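Local coordinates for protein esterase (uncultured bacterium pCosCE1, PDB 7ATL) that hydrolyses carboxylic esters as a family VIII carboxylesterase of beta-lactamase-like fold and also shows promiscuous acyltransferase activity, at residues 167-172 / 313-318; 307-312 / 337-342. All coordinates share one frame; numbering follows the deposited sequence.

Contact 1 of 2, residues 167-172 / 313-318; sequences SEFRYS and WGFGFG
Phe169 and Phe315 meet in a small, purely apolar contact between the loop that leads into helix 174-186 and the short, weakly bonded strand 313-315, the outermost strand at one end of the antiparallel sheet. The two segments bury about 111 Å² in all, nearly all of it on these two residues. Phe169 reaches across with one corner of its ring: CE1 rests over one face of Phe315, off centre toward the rim, 3.6 Å from Phe315 CD1. CZ follows at 3.9 Å from the same Phe315 CD1, whereas CD1 of Phe169 lies against the beta carbon, 4.1 Å from Phe315 CB. With ring centroids 5.1 Å apart and planes inclined at 41°, the pair is neither a parallel stack nor a T-shaped one, and the two side chains cross nearly perpendicularly. Both side chains leave the backbone toward the other segment, and with CG opposite the main-chain nitrogen (chi1 176° in Phe169, -152° in Phe315) the rings come together between them.

On the loop side, Tyr171 N sits above one face of the Phe169 ring. Arg170 and Glu168 form a salt bridge within the loop, 3.1 Å between Arg170 NH2 and Glu168 OE2, with OE2 approached from above the carboxylate plane. Tyr171 OH is hydrogen-bonded to Ser65 OG and Lys68 NZ, an arrangement consistent with the SxxK serine, lysine and tyrosine cluster of beta-lactamase-like esterases. Phe315 also meets Trp339 edge-to-face, which continues the aromatic packing toward that cluster. Since no hydrogen bond or salt bridge spans the two segments, their direct association rests on dispersion and the exclusion of water from two phenyl surfaces, so the mutual tilt of the rings is set by packing alone.

Contact 2 of 2, residues 307-312 / 337-342; sequences ETQGPG and LQWGGV. With 1PE (pentaethylene glycol), chain E.
The amide of Gln309 lies obliquely off the rim of the six-membered part of the Trp339 indole, out of its plane, and meets the Gln338 amide at a steep angle. Gln338 NE2 donates to Gln309 OE1 at 2.9 Å in a nearly straight bond (165°), and the two amide planes stand 71° apart. A bend at chi2 folds the Gln309 side chain back, and its NE2 donates to Thr308 O at 3.1 Å. With both ends of the amide engaged, its rotation is fixed. The amide plane is inclined by 31° to the indole, with Gln309 NE2 3.3 Å from Trp339 CZ3; Thr308 O is 3.8 Å from Trp339 CH2.

Pentaethylene glycol, probably from the crystallisation liquor, lays C15 over one face of the indole and accepts a weak bond from Gln309 NE2 at its OH5. Its OH7 takes Val342 N at 3.2 Å, and the glycol also bonds Ser65 OG. Trp339 NE1 is paired with Tyr171 OH, while Thr308 OG1 bonds Gly314 O. The contact thus joins the loop preceding strand 313-315 to strand 337-341, with Ala320 of the intervening strand 320-322 touching Thr308, Gln309 and Trp339.

From the N terminus, the chain first passes 167-172, in the loop before helix 174-186, and then runs through that helix and much of the chain to 307-312. It continues directly into 313-318, where contact 1 closes a loop of 140 intervening residues. After strand 320-322 and helix 325-328 it reaches 337-342, and contact 2 closes a much shorter loop of 24. The two closures cross, since their segments alternate along the chain. The adjoining segments 307-312 and 313-318 are also joined by a probable hydrogen bond, Thr308 N to Trp313 O at 3.0 Å. Contact 1 ties the loop before helix 174-186 to the edge strand 313-315, and contact 2 ties the loop before that strand to the inner strand 337-341.

Contact 1 of 2, residues 167-172 / 313-318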
ATOM      1  N   SER A 167      13.231   0.314  17.436  1.00 32.26           N
ATOM      2  CA  SER A 167      12.755  -0.283  18.716  1.00 32.96           C
ATOM      3  C   SER A 167      11.331  -0.835  18.560  1.00 31.14           C
ATOM      4  O   SER A 167      10.995  -1.756  19.315  1.00 27.87           O
ATOM      5  CB  SER A 167      12.886   0.643  19.915  1.00 34.61           C
ATOM      6  OG  SER A 167      12.268   1.901  19.678  1.00 41.72           O
ATOM      7  N   GLU A 168      10.519  -0.346  17.622  1.00 28.03           N
ATOM      8  CA  GLU A 168       9.126  -0.838  17.538  1.00 30.33           C
ATOM      9  C   GLU A 168       8.496  -0.475  16.198  1.00 27.75           C
ATOM     10  O   GLU A 168       8.893   0.507  15.560  1.00 26.96           O
ATOM     11  CB  GLU A 168       8.295  -0.298  18.707  1.00 34.06           C
ATOM     12  CG  GLU A 168       7.771   1.099  18.476  1.00 39.29           C
ATOM     13  CD  GLU A 168       7.088   1.771  19.652  1.00 43.09           C
ATOM     14  OE1 GLU A 168       6.714   1.062  20.605  1.00 48.00           O
ATOM     15  OE2 GLU A 168       6.929   3.008  19.599  1.00 40.79           O
ATOM     16  N   PHE A 169       7.496  -1.250  15.821  1.00 26.59           N
ATOM     17  CA  PHE A 169       6.697  -1.020  14.603  1.00 27.14           C
ATOM     18  C   PHE A 169       5.602  -0.009  14.914  1.00 25.55           C
ATOM     19  O   PHE A 169       4.945  -0.147  15.943  1.00 25.53           O
ATOM     20  CB  PHE A 169       6.074  -2.323  14.121  1.00 27.52           C
ATOM     21  CG  PHE A 169       5.162  -2.176  12.933  1.00 28.31           C
ATOM     22  CD1 PHE A 169       5.664  -2.238  11.645  1.00 28.20           C
ATOM     23  CD2 PHE A 169       3.793  -2.061  13.107  1.00 27.38           C
ATOM     24  CE1 PHE A 169       4.814  -2.164  10.554  1.00 28.04           C
ATOM     25  CE2 PHE A 169       2.947  -1.987  12.014  1.00 27.32           C
ATOM     26  CZ  PHE A 169       3.461  -2.020  10.741  1.00 27.31           C
ATOM     27  N   ARG A 170       5.458   0.979  14.035  1.00 25.82           N
ATOM     28  CA  ARG A 170       4.377   1.990  14.042  1.00 24.43           C
ATOM     29  C   ARG A 170       4.183   2.429  12.594  1.00 23.45           C
ATOM     30  O   ARG A 170       5.115   3.041  12.019  1.00 20.87           O
ATOM     31  CB  ARG A 170       4.688   3.166  14.974  1.00 24.74           C
ATOM     32  CG  ARG A 170       3.472   4.031  15.314  1.00 25.35           C
ATOM     33  CD  ARG A 170       3.918   5.334  15.964  1.00 26.88           C
ATOM     34  NE  ARG A 170       4.431   5.031  17.289  1.00 28.54           N
ATOM     35  CZ  ARG A 170       3.670   4.875  18.380  1.00 29.58           C
ATOM     36  NH1 ARG A 170       2.362   5.046  18.323  1.00 26.91           N
ATOM     37  NH2 ARG A 170       4.225   4.563  19.535  1.00 28.53           N
ATOM     38  N   TYR A 171       3.014   2.104  12.042  1.00 22.45           N
ATOM     39  CA  TYR A 171       2.661   2.406  10.639  1.00 23.69           C
ATOM     40  C   TYR A 171       2.825   3.903  10.430  1.00 24.47           C
ATOM     41  O   TYR A 171       2.350   4.657  11.270  1.00 26.24           O
ATOM     42  CB  TYR A 171       1.241   1.955  10.326  1.00 23.58           C
ATOM     43  CG  TYR A 171       0.949   1.854   8.862  1.00 23.59           C
ATOM     44  CD1 TYR A 171       1.808   1.208   7.993  1.00 24.61           C
ATOM     45  CD2 TYR A 171      -0.220   2.365   8.356  1.00 25.49           C
ATOM     46  CE1 TYR A 171       1.529   1.096   6.642  1.00 25.00           C
ATOM     47  CE2 TYR A 171      -0.513   2.276   7.006  1.00 27.07           C
ATOM     48  CZ  TYR A 171       0.358   1.635   6.146  1.00 26.89           C
ATOM     49  OH  TYR A 171       0.022   1.546   4.831  1.00 28.24           O
ATOM     50  N   SER A 172       3.484   4.314   9.353  1.00 24.55           N
ATOM     51  CA  SER A 172       4.095   5.655   9.329  1.00 23.27           C
ATOM     52  C   SER A 172       4.181   6.246   7.921  1.00 23.82           C
ATOM     53  O   SER A 172       3.970   5.562   6.920  1.00 22.80           O
ATOM     54  CB  SER A 172       5.441   5.598   9.985  1.00 24.09           C
ATOM     55  OG  SER A 172       6.409   5.081   9.091  1.00 26.41           O
ATOM     56  N   TRP A 313       1.430 -12.109  12.591  1.00 29.10           N
ATOM     57  CA  TRP A 313       1.967 -11.277  11.488  1.00 26.70           C
ATOM     58  C   TRP A 313       3.042 -10.295  11.998  1.00 25.98           C
ATOM     59  O   TRP A 313       2.764  -9.504  12.927  1.00 27.34           O
ATOM     60  CB  TRP A 313       0.798 -10.539  10.862  1.00 25.26           C
ATOM     61  CG  TRP A 313      -0.162 -11.365  10.075  1.00 24.94           C
ATOM     62  CD1 TRP A 313      -1.369 -11.841  10.497  1.00 25.83           C
ATOM     63  CD2 TRP A 313      -0.079 -11.664   8.670  1.00 24.70           C
ATOM     64  NE1 TRP A 313      -2.026 -12.450   9.462  1.00 27.26           N
ATOM     65  CE2 TRP A 313      -1.265 -12.340   8.325  1.00 26.59           C
ATOM     66  CE3 TRP A 313       0.874 -11.424   7.679  1.00 24.35           C
ATOM     67  CZ2 TRP A 313      -1.502 -12.804   7.035  1.00 26.93           C
ATOM     68  CZ3 TRP A 313       0.627 -11.857   6.399  1.00 25.02           C
ATOM     69  CH2 TRP A 313      -0.544 -12.536   6.085  1.00 26.66           C
ATOM     70  N   GLY A 314       4.248 -10.404  11.448  1.00 25.78           N
ATOM     71  CA  GLY A 314       5.347  -9.449  11.612  1.00 25.19           C
ATOM     72  C   GLY A 314       5.344  -8.478  10.454  1.00 24.59           C
ATOM     73  O   GLY A 314       4.276  -8.262   9.875  1.00 25.84           O
ATOM     74  N   PHE A 315       6.499  -7.929  10.106  1.00 23.66           N
ATOM     75  CA  PHE A 315       6.650  -7.025   8.949  1.00 23.16           C
ATOM     76  C   PHE A 315       8.034  -7.194   8.333  1.00 23.52           C
ATOM     77  O   PHE A 315       9.046  -7.374   9.066  1.00 25.07           O
ATOM     78  CB  PHE A 315       6.433  -5.574   9.363  1.00 23.95           C
ATOM     79  CG  PHE A 315       5.913  -4.711   8.249  1.00 23.64           C
ATOM     80  CD1 PHE A 315       4.563  -4.630   7.989  1.00 23.21           C
ATOM     81  CD2 PHE A 315       6.779  -3.982   7.457  1.00 24.37           C
ATOM     82  CE1 PHE A 315       4.092  -3.831   6.962  1.00 23.69           C
ATOM     83  CE2 PHE A 315       6.301  -3.167   6.445  1.00 24.96           C
ATOM     84  CZ  PHE A 315       4.961  -3.114   6.179  1.00 23.54           C
ATOM     85  N   GLY A 316       8.061  -7.123   7.009  1.00 21.86           N
ATOM     86  CA  GLY A 316       9.267  -7.276   6.189  1.00 22.36           C
ATOM     87  C   GLY A 316       9.614  -5.958   5.555  1.00 23.66           C
ATOM     88  O   GLY A 316       9.594  -4.947   6.292  1.00 25.23           O
ATOM     89  N   PHE A 317       9.966  -5.993   4.266  1.00 23.70           N
ATOM     90  CA  PHE A 317      10.108  -4.825   3.378  1.00 24.47           C
ATOM     91  C   PHE A 317       9.018  -4.926   2.316  1.00 27.50           C
ATOM     92  O   PHE A 317       9.138  -5.821   1.438  1.00 31.96           O
ATOM     93  CB  PHE A 317      11.486  -4.793   2.729  1.00 24.54           C
ATOM     94  CG  PHE A 317      12.674  -4.823   3.658  1.00 27.28           C
ATOM     95  CD1 PHE A 317      12.592  -4.357   4.961  1.00 29.44           C
ATOM     96  CD2 PHE A 317      13.902  -5.287   3.201  1.00 28.58           C
ATOM     97  CE1 PHE A 317      13.697  -4.383   5.801  1.00 30.09           C
ATOM     98  CE2 PHE A 317      15.008  -5.292   4.031  1.00 30.21           C
ATOM     99  CZ  PHE A 317      14.903  -4.838   5.332  1.00 30.09           C
ATOM    100  N   GLY A 318       7.977  -4.088   2.427  1.00 26.35           N
ATOM    101  CA  GLY A 318       6.875  -3.991   1.447  1.00 26.45           C
ATOM    102  C   GLY A 318       5.526  -4.468   1.972  1.00 24.98           C
ATOM    103  O   GLY A 318       4.516  -4.109   1.369  1.00 23.11           O
TER

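Contact 2 of 2, residues 307-312 / 337-342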
ATOM      1  N   GLU A 307       1.960  -7.890  15.680  1.00 29.73           N
ATOM      2  CA  GLU A 307       0.550  -8.181  15.289  1.00 30.74           C
ATOM      3  C   GLU A 307       0.094  -7.290  14.132  1.00 29.97           C
ATOM      4  O   GLU A 307      -1.013  -6.736  14.209  1.00 29.19           O
ATOM      5  CB  GLU A 307      -0.395  -8.006  16.483  1.00 32.15           C
ATOM      6  CG  GLU A 307      -0.065  -8.954  17.625  1.00 36.21           C
ATOM      7  CD  GLU A 307      -1.129  -9.198  18.686  1.00 36.76           C
ATOM      8  OE1 GLU A 307      -2.245  -8.620  18.586  1.00 36.10           O
ATOM      9  OE2 GLU A 307      -0.828 -10.000  19.596  1.00 35.73           O
ATOM     10  N   THR A 308       0.871  -7.186  13.063  1.00 27.48           N
ATOM     11  CA  THR A 308       0.679  -6.088  12.093  1.00 28.87           C
ATOM     12  C   THR A 308      -0.611  -6.259  11.273  1.00 29.27           C
ATOM     13  O   THR A 308      -1.092  -5.249  10.743  1.00 32.25           O
ATOM     14  CB  THR A 308       1.918  -5.960  11.221  1.00 30.60           C
ATOM     15  OG1 THR A 308       1.857  -7.118  10.397  1.00 28.45           O
ATOM     16  CG2 THR A 308       3.185  -5.851  12.043  1.00 32.09           C
ATOM     17  N   GLN A 309      -1.122  -7.480  11.133  1.00 29.94           N
ATOM     18  CA  GLN A 309      -2.471  -7.807  10.600  1.00 29.39           C
ATOM     19  C   GLN A 309      -3.204  -8.644  11.648  1.00 31.12           C
ATOM     20  O   GLN A 309      -3.932  -9.582  11.270  1.00 31.53           O
ATOM     21  CB  GLN A 309      -2.388  -8.639   9.322  1.00 30.36           C
ATOM     22  CG  GLN A 309      -1.517  -8.023   8.242  1.00 30.48           C
ATOM     23  CD  GLN A 309      -2.303  -7.027   7.435  1.00 28.70           C
ATOM     24  OE1 GLN A 309      -2.775  -7.334   6.349  1.00 32.51           O
ATOM     25  NE2 GLN A 309      -2.484  -5.839   7.983  1.00 29.47           N
ATOM     26  N   GLY A 310      -3.023  -8.305  12.921  1.00 30.74           N
ATOM     27  CA  GLY A 310      -3.480  -9.154  14.026  1.00 34.08           C
ATOM     28  C   GLY A 310      -2.442 -10.227  14.340  1.00 37.29           C
ATOM     29  O   GLY A 310      -1.353 -10.249  13.735  1.00 33.08           O
ATOM     30  N   PRO A 311      -2.768 -11.135  15.296  1.00 37.76           N
ATOM     31  CA  PRO A 311      -1.813 -12.138  15.779  1.00 37.28           C
ATOM     32  C   PRO A 311      -1.222 -12.962  14.619  1.00 37.98           C
ATOM     33  O   PRO A 311      -1.980 -13.325  13.733  1.00 35.61           O
ATOM     34  CB  PRO A 311      -2.661 -13.022  16.708  1.00 37.51           C
ATOM     35  CG  PRO A 311      -3.801 -12.115  17.154  1.00 37.37           C
ATOM     36  CD  PRO A 311      -4.086 -11.241  15.950  1.00 37.41           C
ATOM     37  N   GLY A 312       0.099 -13.183  14.645  1.00 34.42           N
ATOM     38  CA  GLY A 312       0.836 -14.127  13.785  1.00 32.92           C
ATOM     39  C   GLY A 312       1.619 -13.415  12.701  1.00 30.54           C
ATOM     40  O   GLY A 312       2.364 -14.063  11.964  1.00 29.56           O
ATOM     41  N   LEU A 337       3.458 -12.696   2.233  1.00 26.32           N
ATOM     42  CA  LEU A 337       3.630 -11.228   2.289  1.00 26.33           C
ATOM     43  C   LEU A 337       2.281 -10.627   1.920  1.00 27.26           C
ATOM     44  O   LEU A 337       1.738 -11.040   0.890  1.00 27.27           O
ATOM     45  CB  LEU A 337       4.724 -10.797   1.309  1.00 25.79           C
ATOM     46  CG  LEU A 337       5.197  -9.353   1.462  1.00 26.41           C
ATOM     47  CD1 LEU A 337       6.001  -9.193   2.748  1.00 26.83           C
ATOM     48  CD2 LEU A 337       6.012  -8.911   0.253  1.00 27.01           C
ATOM     49  N   GLN A 338       1.761  -9.706   2.729  1.00 26.74           N
ATOM     50  CA  GLN A 338       0.411  -9.128   2.524  1.00 25.76           C
ATOM     51  C   GLN A 338       0.390  -7.680   2.980  1.00 24.93           C
ATOM     52  O   GLN A 338       1.026  -7.366   3.982  1.00 24.38           O
ATOM     53  CB  GLN A 338      -0.618  -9.895   3.351  1.00 26.56           C
ATOM     54  CG  GLN A 338      -2.019  -9.288   3.334  1.00 26.54           C
ATOM     55  CD  GLN A 338      -2.977 -10.233   4.009  1.00 27.02           C
ATOM     56  OE1 GLN A 338      -3.377 -11.232   3.449  1.00 27.25           O
ATOM     57  NE2 GLN A 338      -3.337  -9.945   5.243  1.00 28.51           N
ATOM     58  N   TRP A 339      -0.391  -6.860   2.300  1.00 25.83           N
ATOM     59  CA  TRP A 339      -0.812  -5.531   2.803  1.00 27.39           C
ATOM     60  C   TRP A 339      -2.048  -5.097   2.014  1.00 28.51           C
ATOM     61  O   TRP A 339      -2.565  -5.939   1.241  1.00 28.60           O
ATOM     62  CB  TRP A 339       0.360  -4.550   2.698  1.00 27.12           C
ATOM     63  CG  TRP A 339       0.331  -3.477   3.730  1.00 24.57           C
ATOM     64  CD1 TRP A 339       0.271  -2.143   3.495  1.00 24.00           C
ATOM     65  CD2 TRP A 339       0.357  -3.644   5.154  1.00 26.13           C
ATOM     66  NE1 TRP A 339       0.242  -1.462   4.672  1.00 24.29           N
ATOM     67  CE2 TRP A 339       0.279  -2.355   5.713  1.00 26.53           C
ATOM     68  CE3 TRP A 339       0.440  -4.743   6.019  1.00 27.22           C
ATOM     69  CZ2 TRP A 339       0.277  -2.141   7.094  1.00 26.83           C
ATOM     70  CZ3 TRP A 339       0.436  -4.534   7.382  1.00 26.99           C
ATOM     71  CH2 TRP A 339       0.361  -3.246   7.910  1.00 27.76           C
ATOM     72  N   GLY A 340      -2.527  -3.871   2.225  1.00 28.85           N
ATOM     73  CA  GLY A 340      -3.759  -3.363   1.589  1.00 30.12           C
ATOM     74  C   GLY A 340      -3.693  -1.871   1.296  1.00 30.50           C
ATOM     75  O   GLY A 340      -2.558  -1.347   1.105  1.00 28.88           O
ATOM     76  N   GLY A 341      -4.870  -1.222   1.298  1.00 28.54           N
ATOM     77  CA  GLY A 341      -5.061   0.219   1.034  1.00 28.49           C
ATOM     78  C   GLY A 341      -6.391   0.713   1.563  1.00 28.27           C
ATOM     79  O   GLY A 341      -7.414   0.058   1.317  1.00 26.81           O
ATOM     80  N   VAL A 342      -6.409   1.855   2.235  1.00 30.10           N
ATOM     81  CA  VAL A 342      -7.667   2.380   2.835  1.00 30.47           C
ATOM     82  C   VAL A 342      -8.714   2.588   1.740  1.00 29.24           C
ATOM     83  O   VAL A 342      -9.876   2.464   2.066  1.00 32.50           O
ATOM     84  CB  VAL A 342      -7.457   3.678   3.630  1.00 33.27           C
ATOM     85  CG1 VAL A 342      -6.443   3.498   4.743  1.00 36.56           C
ATOM     86  CG2 VAL A 342      -7.060   4.836   2.731  1.00 34.69           C
TER
HETATM   87  OH2 1PE E 404      -4.685  -3.396  13.215  1.00 61.60           O
HETATM   88  C12 1PE E 404      -4.704  -4.819  13.069  1.00 59.91           C
HETATM   89  C22 1PE E 404      -4.877  -5.246  11.625  1.00 63.38           C
HETATM   90  OH3 1PE E 404      -5.549  -6.509  11.536  1.00 62.86           O
HETATM   91  C13 1PE E 404      -5.908  -6.691   9.138  1.00 53.10           C
HETATM   92  C23 1PE E 404      -6.543  -6.610  10.510  1.00 52.22           C
HETATM   93  OH4 1PE E 404      -6.545  -5.793   8.226  1.00 49.80           O
HETATM   94  C14 1PE E 404      -5.312  -4.021   7.141  1.00 51.48           C
HETATM   95  C24 1PE E 404      -5.778  -5.457   7.072  1.00 49.41           C
HETATM   96  OH5 1PE E 404      -4.425  -3.731   6.063  1.00 53.09           O
HETATM   97  C15 1PE E 404      -3.320  -1.840   5.043  1.00 62.34           C
HETATM   98  C25 1PE E 404      -3.545  -2.638   6.313  1.00 59.96           C
HETATM   99  OH6 1PE E 404      -3.548  -0.448   5.305  1.00 76.98           O
HETATM  100  C16 1PE E 404      -3.389   1.885   4.619  1.00 57.41           C
HETATM  101  C26 1PE E 404      -3.079   0.438   4.280  1.00 63.90           C
HETATM  102  OH7 1PE E 404      -3.552   2.750   3.478  1.00 50.35           O